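Local coordinates for galactokinase (Bifidobacterium longum subsp. infantis ATCC 15697 = JCM 1222 = DSM 20088, PDB 6TEQ), which probably phosphorylates galactose with ATP as a GHMP-family galactokinase, and is captured here with 2-deoxy-2-fluoro-galactose in its sugar pocket, at residues K177-N180 with S186-G189; T170-A175 with A194-T199; D101-Y106 with A143-S148; T48-G53 with G246-R251; L205-P210 with N266-A271. One frame throughout, in Å; residues are numbered along the deposited sequence.

Contact 1: residues K177-N180 with S186-G189; sequences KSEN and STGG. With GAF (2-deoxy-2-fluoro-alpha-D-galactopyranose), chain M.
T187 is gripped by the carboxamide of N180, which pairs with both polar backbone atoms of that single residue: T187 N donates to N180 OD1 at 2.9 Å, and N180 ND2 donates to T187 O at 3.1 Å. Within the GHMP kinase fold this ties helix 165-183 to the loop that runs into helix 190-197 and forms one wall of the galactose pocket. The amide uses its two ends much as a neighbouring strand would, although the fit is not flat. T187 O lies nearly in the amide plane, whereas T187 N approaches OD1 from 33° outside the carbonyl plane. One residue earlier on the helix, E179 lies crosswise to T187, its CG 3.7 Å from the methyl CG2 in one of its two conformers. E179 is a magnesium ligand when the metal is present, and Y106 of helix 105-116 packs against it.

With CG2 turned to the helix and OG1 anti to the backbone N (chi1 -176°), T187 directs its hydroxyl to the sugar side, where OG1 stands 3.2 Å from F2 of the fluorogalactose. The neighbouring G188 N makes a weak bond to the sugar O3 at 3.0 Å. Behind this first layer, S186 OG is held by R252 of helix 247-262. The orientation of the threonine hydroxyl is set by its own chain, T187 OG1 donating to G188 O at 2.8 Å.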
# COMPACT_ATOMS: atom_id res chain seq x y z
N LYS A 177 -13.66 -1.43 -0.80
CA LYS A 177 -14.79 -2.39 -0.90
C LYS A 177 -14.62 -3.30 -2.11
O LYS A 177 -14.91 -4.50 -2.00
CB LYS A 177 -16.09 -1.63 -0.91
CG LYS A 177 -17.30 -2.53 -1.07
CD LYS A 177 -18.57 -1.77 -0.82
CE LYS A 177 -19.82 -2.57 -1.16
NZ LYS A 177 -21.02 -1.88 -0.63
N SER A 178 -14.16 -2.77 -3.24
CA SER A 178 -13.90 -3.60 -4.41
C SER A 178 -12.96 -4.75 -4.04
O SER A 178 -13.22 -5.93 -4.33
CB SER A 178 -13.32 -2.81 -5.55
OG SER A 178 -13.05 -3.71 -6.57
N GLU A 179 -11.84 -4.41 -3.45
CA GLU A 179 -10.80 -5.40 -3.17
C GLU A 179 -11.40 -6.41 -2.19
O GLU A 179 -11.41 -7.59 -2.52
CB GLU A 179 -9.55 -4.72 -2.63
CG GLU A 179 -8.42 -5.71 -2.41
CD GLU A 179 -7.05 -5.08 -2.32
OE1 GLU A 179 -6.97 -3.86 -2.51
OE2 GLU A 179 -6.11 -5.82 -1.99
N ASN A 180 -11.91 -5.94 -1.05
CA ASN A 180 -12.40 -6.84 0.01
C ASN A 180 -13.57 -7.73 -0.47
O ASN A 180 -13.53 -8.96 -0.22
CB ASN A 180 -12.85 -6.08 1.23
CG ASN A 180 -11.71 -5.71 2.14
OD1 ASN A 180 -10.98 -6.55 2.64
ND2 ASN A 180 -11.66 -4.47 2.49
N SER A 186 -8.52 -9.55 1.30
CA SER A 186 -8.61 -8.83 2.59
C SER A 186 -7.61 -7.67 2.59
O SER A 186 -6.40 -7.91 2.29
CB SER A 186 -8.32 -9.76 3.70
OG SER A 186 -8.51 -9.11 4.91
N THR A 187 -8.06 -6.47 2.89
CA THR A 187 -7.23 -5.24 2.86
C THR A 187 -7.77 -4.21 3.87
O THR A 187 -9.02 -4.08 4.09
CB THR A 187 -7.15 -4.63 1.46
OG1 THR A 187 -6.27 -3.50 1.49
CG2 THR A 187 -8.52 -4.20 0.99
N GLY A 188 -6.83 -3.59 4.57
CA GLY A 188 -7.15 -2.41 5.36
C GLY A 188 -7.12 -1.27 4.37
O GLY A 188 -7.27 -1.51 3.18
N GLY A 189 -7.06 -0.08 4.86
CA GLY A 189 -7.12 1.07 3.98
C GLY A 189 -5.86 1.80 3.79
O GLY A 189 -5.91 2.89 3.18
C1 GAF M . -1.33 -4.98 3.29
C2 GAF M . -2.70 -4.34 3.36
F2 GAF M . -3.17 -4.17 2.10
C3 GAF M . -2.68 -3.01 4.08
O3 GAF M . -3.98 -2.60 4.35
C4 GAF M . -1.94 -3.13 5.45
O4 GAF M . -2.66 -3.88 6.42
C5 GAF M . -0.60 -3.74 5.22
O5 GAF M . -0.75 -5.00 4.60
C6 GAF M . 0.21 -3.93 6.49
O6 GAF M . 0.50 -2.68 7.11
O1 GAF M . -0.62 -4.15 2.38

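Contact 2: residues T170-A175 with A194-T199; sequences TLINAA and ASMRCT
I172 and M196 lie alongside each other, their side chains running in opposite directions, so that CG1 of I172 rests 3.8 Å from the sulfur SD of M196. With chi1 at -70°, I172 CG1 is carried anti to the carbonyl carbon and reaches forward between M196 and R197. Its terminal CD1 then meets R197 from a different quarter: the two side chains cross at about a right angle, and CD1 presses on the aliphatic CD of the arginine at 3.5 Å. M196, in one of its two conformers, bends at its thioether bond and brings the methyl CE to the CB of L171, 4.2 Å away, one residue back along the helix.

This is helix-to-helix packing inside the N-terminal GHMP kinase region, where helix 165-183 meets the last turn of helix 190-197, the two being joined in sequence by the sugar-binding loop. M196 also touches C147 and L151 of helix 141-156. R197 contributes only its methylene portion to I172. A bend at chi3 (78°) turns the guanidinium away to polar partners, NH2 forming a salt bridge with D165 and NH1 bonding to N193 and N217.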
# COMPACT_ATOMS: atom_id res chain seq x y z
N THR A 170 -14.46 9.03 -0.10
CA THR A 170 -15.56 8.25 -0.70
C THR A 170 -15.01 7.26 -1.74
O THR A 170 -15.42 6.10 -1.79
CB THR A 170 -16.60 9.21 -1.27
OG1 THR A 170 -17.21 9.87 -0.14
CG2 THR A 170 -17.65 8.48 -2.08
N LEU A 171 -14.09 7.72 -2.57
CA LEU A 171 -13.49 6.90 -3.66
C LEU A 171 -12.55 5.85 -3.08
O LEU A 171 -12.61 4.72 -3.52
CB LEU A 171 -12.74 7.82 -4.59
CG LEU A 171 -13.60 8.90 -5.23
CD1 LEU A 171 -12.82 9.73 -6.17
CD2 LEU A 171 -14.84 8.39 -5.88
N ILE A 172 -11.78 6.22 -2.06
CA ILE A 172 -11.01 5.27 -1.24
C ILE A 172 -11.89 4.15 -0.73
O ILE A 172 -11.50 2.95 -0.83
CB ILE A 172 -10.27 6.00 -0.13
CG1 ILE A 172 -9.15 6.82 -0.74
CG2 ILE A 172 -9.74 5.03 0.88
CD1 ILE A 172 -8.65 7.90 0.20
N ASN A 173 -13.03 4.49 -0.16
CA ASN A 173 -13.90 3.46 0.45
C ASN A 173 -14.41 2.53 -0.66
O ASN A 173 -14.48 1.30 -0.40
CB ASN A 173 -15.01 4.10 1.25
CG ASN A 173 -14.50 4.65 2.57
OD1 ASN A 173 -13.42 4.22 3.05
ND2 ASN A 173 -15.30 5.53 3.17
N ALA A 174 -14.70 3.05 -1.84
CA ALA A 174 -15.16 2.21 -2.96
C ALA A 174 -14.03 1.26 -3.37
O ALA A 174 -14.27 0.10 -3.72
CB ALA A 174 -15.60 3.07 -4.12
N ALA A 175 -12.79 1.76 -3.43
CA ALA A 175 -11.62 0.95 -3.82
C ALA A 175 -11.40 -0.19 -2.82
O ALA A 175 -11.13 -1.35 -3.21
CB ALA A 175 -10.43 1.84 -3.93
N ALA A 194 -2.93 6.08 0.97
CA ALA A 194 -1.63 6.56 0.42
C ALA A 194 -1.82 6.97 -1.01
O ALA A 194 -1.42 8.06 -1.40
CB ALA A 194 -0.58 5.50 0.54
N SER A 195 -2.43 6.11 -1.82
CA SER A 195 -2.44 6.29 -3.28
C SER A 195 -3.23 7.55 -3.62
O SER A 195 -2.92 8.23 -4.61
CB SER A 195 -3.06 5.04 -3.93
OG SER A 195 -2.90 5.07 -5.32
N MET A 196 -4.21 7.92 -2.81
CA MET A 196 -5.12 9.03 -3.17
C MET A 196 -4.91 10.26 -2.28
O MET A 196 -5.52 11.30 -2.61
CB MET A 196 -6.59 8.61 -3.14
CG MET A 196 -6.83 7.54 -4.15
SD MET A 196 -8.58 7.28 -4.44
CE MET A 196 -8.79 8.38 -5.85
N ARG A 197 -4.04 10.20 -1.27
CA ARG A 197 -3.94 11.34 -0.35
C ARG A 197 -2.52 11.75 -0.03
O ARG A 197 -2.35 12.87 0.53
CB ARG A 197 -4.71 11.07 0.95
CG ARG A 197 -6.17 10.78 0.71
CD ARG A 197 -6.79 10.34 1.96
NE ARG A 197 -7.06 11.50 2.83
CZ ARG A 197 -7.54 11.43 4.02
NH1 ARG A 197 -7.71 10.25 4.63
NH2 ARG A 197 -7.85 12.57 4.64
N CYS A 198 -1.51 10.99 -0.45
CA CYS A 198 -0.11 11.42 -0.25
C CYS A 198 0.17 12.68 -1.04
O CYS A 198 -0.57 12.95 -2.03
CB CYS A 198 0.85 10.31 -0.58
SG CYS A 198 0.93 9.00 0.66
N THR A 199 1.20 13.38 -0.65
CA THR A 199 1.69 14.52 -1.44
C THR A 199 3.20 14.41 -1.66
O THR A 199 3.94 13.79 -0.90
CB THR A 199 1.29 15.84 -0.77
OG1 THR A 199 1.95 15.94 0.51
CG2 THR A 199 -0.20 15.99 -0.59

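Contact 3: residues D101-Y106 with A143-S148; sequences DGWSAY and AAMTCS
W103 and M145 make a Met-aromatic contact, with the thioether beside the indole. SD lies 5.0 Å from the centroid of the six-membered ring of W103 and 82° off its normal, and therefore approaches the rim of the ring. The nearest carbon to the sulfur is W103 CE3, at 3.7 Å. The M145 chain runs out straight from its helix and bends at the last bond (chi3 -74°), which lets the methyl CE turn in beside W103 CZ3, also at 3.7 Å, while the two side chains cross at about a right angle.

Apolar contacts carry on from the sulfur to the neighbouring helical residues. Y106 CB sits 4.1 Å from M145 SD and 3.9 Å from the methyl CG2 of T146. That methyl lies at the edge of the tyrosine ring, near its plane, and the ring leads away from T146. The contact packs the start of helix 105-116 on helix 141-156. The glycine- and serine-rich ATP-binding motif of GHMP kinases runs into the first turn of helix 141-156; G136, G138 and S140 to S142 bind ADP when it is present, and none is bound here. W103 also touches S80, another ADP-binding residue, on strand 75-80.

Two polar groups turn to partners outside the interface. T146 takes chi1 59°, which folds OG1 back to bond S142 O within its own helix and leaves CG2 for the tyrosine. Y106 O accepts from S178 OG of helix 165-183.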
# COMPACT_ATOMS: atom_id res chain seq x y z
N ASP A 101 -14.73 -12.76 -12.57
CA ASP A 101 -13.62 -13.74 -12.71
C ASP A 101 -12.25 -13.01 -12.88
O ASP A 101 -12.10 -12.32 -13.89
CB ASP A 101 -13.98 -14.76 -13.79
CG ASP A 101 -15.29 -15.47 -13.52
OD1 ASP A 101 -15.50 -15.91 -12.36
OD2 ASP A 101 -16.11 -15.57 -14.46
N GLY A 102 -11.34 -13.12 -11.88
CA GLY A 102 -9.87 -12.86 -11.95
C GLY A 102 -9.53 -11.39 -11.62
O GLY A 102 -10.29 -10.73 -10.86
N TRP A 103 -8.42 -10.86 -12.14
CA TRP A 103 -7.89 -9.48 -11.93
C TRP A 103 -8.96 -8.39 -12.24
O TRP A 103 -8.88 -7.28 -11.61
CB TRP A 103 -6.62 -9.26 -12.76
CG TRP A 103 -6.87 -8.97 -14.22
CD1 TRP A 103 -6.91 -9.87 -15.24
CD2 TRP A 103 -7.00 -7.68 -14.85
NE1 TRP A 103 -7.08 -9.23 -16.43
CE2 TRP A 103 -7.19 -7.89 -16.23
CE3 TRP A 103 -7.07 -6.38 -14.38
CZ2 TRP A 103 -7.31 -6.85 -17.15
CZ3 TRP A 103 -7.22 -5.35 -15.28
CH2 TRP A 103 -7.41 -5.58 -16.64
N SER A 104 -9.85 -8.63 -13.18
CA SER A 104 -10.89 -7.65 -13.59
C SER A 104 -11.85 -7.37 -12.45
O SER A 104 -12.56 -6.38 -12.49
CB SER A 104 -11.65 -8.08 -14.84
OG SER A 104 -12.38 -9.27 -14.64
N ALA A 105 -11.86 -8.20 -11.43
CA ALA A 105 -12.71 -7.95 -10.24
C ALA A 105 -12.29 -6.61 -9.62
O ALA A 105 -13.13 -5.97 -9.01
CB ALA A 105 -12.53 -9.07 -9.24
N TYR A 106 -11.01 -6.26 -9.65
CA TYR A 106 -10.53 -5.03 -8.98
C TYR A 106 -11.12 -3.77 -9.61
O TYR A 106 -11.85 -3.02 -8.94
CB TYR A 106 -9.00 -5.02 -8.96
CG TYR A 106 -8.39 -6.03 -8.00
CD1 TYR A 106 -8.05 -5.67 -6.71
CD2 TYR A 106 -8.12 -7.32 -8.39
CE1 TYR A 106 -7.49 -6.56 -5.83
CE2 TYR A 106 -7.51 -8.23 -7.52
CZ TYR A 106 -7.18 -7.84 -6.24
OH TYR A 106 -6.60 -8.68 -5.32
N ALA A 143 -4.03 -1.35 -5.06
CA ALA A 143 -4.60 -0.01 -4.78
C ALA A 143 -4.36 0.90 -5.95
O ALA A 143 -5.19 1.72 -6.23
CB ALA A 143 -4.01 0.64 -3.53
N ALA A 144 -3.20 0.82 -6.59
CA ALA A 144 -2.96 1.68 -7.75
C ALA A 144 -4.06 1.37 -8.77
O ALA A 144 -4.52 2.30 -9.43
CB ALA A 144 -1.57 1.41 -8.28
N MET A 145 -4.44 0.11 -8.93
CA MET A 145 -5.48 -0.22 -9.95
C MET A 145 -6.85 0.26 -9.47
O MET A 145 -7.63 0.83 -10.28
CB MET A 145 -5.50 -1.73 -10.22
CG MET A 145 -6.57 -2.14 -11.20
SD MET A 145 -6.29 -3.76 -11.82
CE MET A 145 -4.93 -3.50 -12.97
N THR A 146 -7.21 -0.02 -8.25
CA THR A 146 -8.56 0.34 -7.75
C THR A 146 -8.68 1.85 -7.62
O THR A 146 -9.75 2.38 -7.94
CB THR A 146 -8.96 -0.39 -6.46
OG1 THR A 146 -7.98 -0.04 -5.44
CG2 THR A 146 -9.09 -1.88 -6.64
N CYS A 147 -7.68 2.55 -7.14
CA CYS A 147 -7.75 4.00 -6.94
C CYS A 147 -7.71 4.77 -8.27
O CYS A 147 -8.48 5.77 -8.40
CB CYS A 147 -6.67 4.46 -5.95
SG CYS A 147 -7.00 3.84 -4.29
N SER A 148 -6.94 4.28 -9.24
CA SER A 148 -6.92 4.97 -10.57
C SER A 148 -8.31 4.82 -11.19
O SER A 148 -8.82 5.77 -11.72
CB SER A 148 -5.89 4.43 -11.50
OG SER A 148 -6.00 3.05 -11.74

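Contact 4: residues T48-G53 with G246-R251; sequences TDYNAG and GQYAQR. With GAF (2-deoxy-2-fluoro-alpha-D-galactopyranose), chain M.
Y50 and Y248 hold the tight part of this contact as an offset edge-to-face pair: the edge of the Y50 ring is turned to the face of Y248, with centroids 5.6 Å apart and planes at 83°. The hydroxyl of Y248 comes obliquely to the Y50 ring, Y248 OH lying 3.3 Å from Y50 CD2. The same Y248 OH hydrogen-bonds O4 of the fluorogalactose at 2.8 Å. With CG anti to the backbone N (chi1 174°), the ring extends from helix 247-262 and brings its hydroxyl edge to O4. D49 closes on the sugar from the loop side, with OD1 2.7 Å from O4 and OD2 2.6 Å from O3; OD2 also accepts from L190 N. A leucine in place of Y248 would probably leave O4 without this hydroxyl partner and the Y50 edge without a ring face to rest on.

Farther along, the packing is thinner. The phenol oxygen of Y50 only brushes R251, OH to CB 3.8 Å, being engaged instead by H47 and Y340. R251 carries its guanidinium away to the backbone oxygens of Y340 and E341, while A249 and Q250 face solvent. The 49-50 turn, in the galactose-binding signature, and Y248 together make up part of the galactose site of the galactokinase subfamily.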
# COMPACT_ATOMS: atom_id res chain seq x y z
N THR A 48 -1.17 -2.07 11.44
CA THR A 48 -1.88 -1.21 12.38
C THR A 48 -3.14 -0.63 11.76
O THR A 48 -4.03 -0.24 12.51
CB THR A 48 -0.97 -0.05 12.81
OG1 THR A 48 -0.50 0.67 11.67
CG2 THR A 48 0.23 -0.51 13.59
N ASP A 49 -3.23 -0.54 10.44
CA ASP A 49 -4.40 0.11 9.83
C ASP A 49 -5.73 -0.52 10.26
O ASP A 49 -6.67 0.22 10.65
CB ASP A 49 -4.24 0.25 8.34
CG ASP A 49 -4.11 -0.98 7.48
OD1 ASP A 49 -3.81 -2.03 8.04
OD2 ASP A 49 -4.36 -0.84 6.25
N TYR A 50 -5.84 -1.83 10.16
CA TYR A 50 -7.10 -2.54 10.44
C TYR A 50 -7.29 -2.65 11.96
O TYR A 50 -8.35 -3.09 12.38
CB TYR A 50 -7.12 -3.91 9.75
CG TYR A 50 -5.93 -4.82 9.99
CD1 TYR A 50 -5.82 -5.49 11.22
CD2 TYR A 50 -4.96 -5.02 9.01
CE1 TYR A 50 -4.73 -6.31 11.49
CE2 TYR A 50 -3.90 -5.88 9.23
CZ TYR A 50 -3.78 -6.52 10.48
OH TYR A 50 -2.74 -7.37 10.68
N ASN A 51 -6.31 -2.18 12.75
CA ASN A 51 -6.42 -2.04 14.23
C ASN A 51 -6.71 -0.59 14.64
O ASN A 51 -6.52 -0.28 15.83
CB ASN A 51 -5.13 -2.55 14.86
CG ASN A 51 -5.00 -4.06 14.76
OD1 ASN A 51 -5.93 -4.75 15.16
ND2 ASN A 51 -3.88 -4.53 14.18
N ALA A 52 -7.09 0.29 13.71
CA ALA A 52 -7.42 1.71 13.97
C ALA A 52 -6.15 2.46 14.44
O ALA A 52 -6.24 3.42 15.22
CB ALA A 52 -8.55 1.84 15.00
N GLY A 53 -4.97 2.02 13.98
CA GLY A 53 -3.71 2.58 14.43
C GLY A 53 -3.24 3.72 13.56
O GLY A 53 -4.03 4.36 12.88
N GLY A 246 -4.48 -16.87 3.15
CA GLY A 246 -5.18 -16.89 4.45
C GLY A 246 -4.32 -16.30 5.56
O GLY A 246 -4.83 -16.11 6.68
N GLN A 247 -3.03 -16.11 5.33
CA GLN A 247 -2.14 -15.66 6.44
C GLN A 247 -2.57 -14.25 6.91
O GLN A 247 -2.62 -13.99 8.11
CB GLN A 247 -0.67 -15.76 5.98
CG GLN A 247 -0.23 -17.20 5.69
CD GLN A 247 1.27 -17.26 5.57
OE1 GLN A 247 1.83 -17.15 4.46
NE2 GLN A 247 1.95 -17.39 6.71
N TYR A 248 -2.74 -13.32 5.98
CA TYR A 248 -3.04 -11.90 6.30
C TYR A 248 -4.40 -11.89 7.00
O TYR A 248 -4.55 -11.29 8.05
CB TYR A 248 -2.95 -11.07 5.01
CG TYR A 248 -3.38 -9.62 5.17
CD1 TYR A 248 -2.45 -8.67 5.53
CD2 TYR A 248 -4.71 -9.24 5.12
CE1 TYR A 248 -2.82 -7.33 5.71
CE2 TYR A 248 -5.10 -7.93 5.28
CZ TYR A 248 -4.16 -6.97 5.61
OH TYR A 248 -4.63 -5.71 5.79
N ALA A 249 -5.36 -12.64 6.49
CA ALA A 249 -6.70 -12.73 7.08
C ALA A 249 -6.58 -13.27 8.49
O ALA A 249 -7.35 -12.80 9.39
CB ALA A 249 -7.61 -13.62 6.25
N GLN A 250 -5.70 -14.26 8.72
CA GLN A 250 -5.57 -14.83 10.09
C GLN A 250 -5.09 -13.70 11.02
O GLN A 250 -5.72 -13.51 12.10
CB GLN A 250 -4.65 -16.05 10.15
CG GLN A 250 -4.59 -16.68 11.54
CD GLN A 250 -5.92 -17.05 12.16
OE1 GLN A 250 -6.60 -17.98 11.71
NE2 GLN A 250 -6.32 -16.27 13.17
N ARG A 251 -4.06 -12.95 10.64
CA ARG A 251 -3.54 -11.90 11.55
C ARG A 251 -4.69 -10.97 11.97
O ARG A 251 -4.83 -10.64 13.18
CB ARG A 251 -2.40 -11.11 10.91
CG ARG A 251 -1.18 -11.94 10.57
CD ARG A 251 -0.50 -12.46 11.83
NE ARG A 251 0.67 -13.26 11.47
CZ ARG A 251 0.61 -14.48 10.98
NH1 ARG A 251 -0.54 -15.09 10.79
NH2 ARG A 251 1.72 -15.08 10.61
C1 GAF M . -1.33 -4.98 3.29
C2 GAF M . -2.70 -4.34 3.36
F2 GAF M . -3.17 -4.17 2.10
C3 GAF M . -2.68 -3.01 4.08
O3 GAF M . -3.98 -2.60 4.35
C4 GAF M . -1.94 -3.13 5.45
O4 GAF M . -2.66 -3.88 6.42
C5 GAF M . -0.60 -3.74 5.22
O5 GAF M . -0.75 -5.00 4.60
C6 GAF M . 0.21 -3.93 6.49
O6 GAF M . 0.50 -2.68 7.11
O1 GAF M . -0.62 -4.15 2.38

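Contact 5: residues L205-P210 with N266-A271; sequences LLDCRP and NLRVTA
R209 and R268 mark the closest backbone approach, CA to CA 7.7 Å, where the chain leaving strand 202-207 passes the first turn of helix 267-276. Their side chains converge on one carboxylate, that of D207. R268 comes end-on, NH1 to OD1 at 2.9 Å and NH2 to OD2 at 3.0 Å, both nitrogens standing well out of the carboxylate plane. R209 comes side-on, its NE reaching OD1 on the syn side at 3.1 Å and its NH2 reaching OD2 at 2.8 Å from the opposite face to R268 NH2. A fifth bond, R209 N to D207 OD1, closes an Asx turn as the strand ends, and the whole is a salt-bridge network of one acid and two arginines.

R209 covers one face of the R268 guanidinium, its CD 3.8 Å above the plane over the centre. Were the aspartate replaced by an alanine, R209 and R268 would probably be left as like charges without their shared partner, and the Asx turn without its acceptor. R268 is held further by A52 O, through NH1, and by D272 in a salt bridge with NE. Two residues earlier, N266 occupies the N-cap position, and its OD1 accepts from V269 N at 3.3 Å.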
# COMPACT_ATOMS: atom_id res chain seq x y z
N LEU A 205 0.86 10.91 7.64
CA LEU A 205 0.59 10.32 9.00
C LEU A 205 -0.93 10.10 9.10
O LEU A 205 -1.70 11.06 9.22
CB LEU A 205 1.11 11.28 10.07
CG LEU A 205 0.81 10.87 11.49
CD1 LEU A 205 1.32 9.47 11.82
CD2 LEU A 205 1.35 11.91 12.43
N LEU A 206 -1.31 8.85 8.90
CA LEU A 206 -2.71 8.43 8.73
C LEU A 206 -3.16 7.82 10.04
O LEU A 206 -2.55 6.88 10.56
CB LEU A 206 -2.75 7.45 7.56
CG LEU A 206 -4.09 6.76 7.38
CD1 LEU A 206 -5.11 7.75 6.87
CD2 LEU A 206 -3.94 5.60 6.43
N ASP A 207 -4.24 8.37 10.58
CA ASP A 207 -4.87 7.88 11.78
C ASP A 207 -6.10 7.10 11.40
O ASP A 207 -7.01 7.71 10.84
CB ASP A 207 -5.11 9.07 12.70
CG ASP A 207 -5.61 8.68 14.09
OD1 ASP A 207 -6.27 7.63 14.21
OD2 ASP A 207 -5.30 9.46 15.04
N CYS A 208 -6.07 5.80 11.64
CA CYS A 208 -7.10 4.89 11.10
C CYS A 208 -8.31 4.74 12.04
O CYS A 208 -9.12 3.84 11.76
CB CYS A 208 -6.46 3.55 10.80
SG CYS A 208 -5.25 3.75 9.45
N ARG A 209 -8.43 5.58 13.09
CA ARG A 209 -9.64 5.46 13.92
C ARG A 209 -10.85 5.75 13.04
O ARG A 209 -10.89 6.74 12.34
CB ARG A 209 -9.56 6.35 15.14
CG ARG A 209 -8.58 5.82 16.18
CD ARG A 209 -8.42 6.87 17.25
NE ARG A 209 -7.81 8.11 16.82
CZ ARG A 209 -7.90 9.28 17.44
NH1 ARG A 209 -8.69 9.48 18.45
NH2 ARG A 209 -7.25 10.30 16.93
N PRO A 210 -11.86 4.87 13.01
CA PRO A 210 -12.90 4.93 12.00
C PRO A 210 -13.87 6.09 12.22
O PRO A 210 -14.61 6.38 11.24
CB PRO A 210 -13.62 3.57 12.08
CG PRO A 210 -13.31 3.05 13.41
CD PRO A 210 -11.95 3.62 13.79
N ASN A 266 -11.22 -1.69 19.41
CA ASN A 266 -10.03 -1.95 18.57
C ASN A 266 -8.75 -1.84 19.41
O ASN A 266 -8.77 -1.22 20.49
CB ASN A 266 -9.98 -1.04 17.33
CG ASN A 266 -10.14 0.43 17.67
OD1 ASN A 266 -9.27 0.95 18.33
ND2 ASN A 266 -11.23 1.08 17.24
N LEU A 267 -7.62 -2.33 18.87
CA LEU A 267 -6.39 -2.34 19.67
C LEU A 267 -5.81 -0.95 19.84
O LEU A 267 -4.93 -0.79 20.65
CB LEU A 267 -5.40 -3.34 19.08
CG LEU A 267 -5.83 -4.81 19.26
CD1 LEU A 267 -4.89 -5.75 18.52
CD2 LEU A 267 -5.95 -5.24 20.71
N ARG A 268 -6.22 -0.00 19.02
CA ARG A 268 -5.77 1.38 19.25
C ARG A 268 -6.24 1.87 20.61
O ARG A 268 -5.48 2.62 21.23
CB ARG A 268 -6.26 2.27 18.14
CG ARG A 268 -6.00 3.73 18.35
CD ARG A 268 -4.52 4.14 18.26
NE ARG A 268 -4.41 5.60 18.22
CZ ARG A 268 -4.56 6.35 17.15
NH1 ARG A 268 -4.94 5.81 16.00
NH2 ARG A 268 -4.46 7.67 17.25
N VAL A 269 -7.46 1.53 21.03
CA VAL A 269 -7.88 1.85 22.42
C VAL A 269 -6.83 1.33 23.44
O VAL A 269 -6.39 2.06 24.30
CB VAL A 269 -9.26 1.24 22.71
CG1 VAL A 269 -9.64 1.56 24.16
CG2 VAL A 269 -10.31 1.62 21.70
N THR A 270 -6.49 0.06 23.35
CA THR A 270 -5.50 -0.60 24.22
C THR A 270 -4.17 0.20 24.13
O THR A 270 -3.53 0.52 25.14
CB THR A 270 -5.35 -2.05 23.76
OG1 THR A 270 -6.64 -2.67 23.71
CG2 THR A 270 -4.32 -2.76 24.61
N ALA A 271 -3.64 0.34 22.92
CA ALA A 271 -2.33 0.99 22.68
C ALA A 271 -2.27 2.40 23.29
O ALA A 271 -1.23 2.81 23.86
CB ALA A 271 -2.13 1.09 21.21

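Contact 2 is the fully buried one and purely apolar across its interface; contact 5, at the surface, relies on charge. Contacts 1, 3 and 4 are intermediate, partly buried around the sugar and nucleotide sites. Contacts 1 and 2 share helix 165-183, which meets the sugar-binding loop near its C-terminal end and helix 190-197 farther back. Contact 3 adjoins both through that same helix, A175 packing on T146. Contacts 1 and 4 meet the sugar from different parts of the chain, G189 lying against D49. Contact 4 leads on to contact 5 through backbone pairing of G53 with C208, whereas contacts 3 and 5 stand about 27 Å apart between centres.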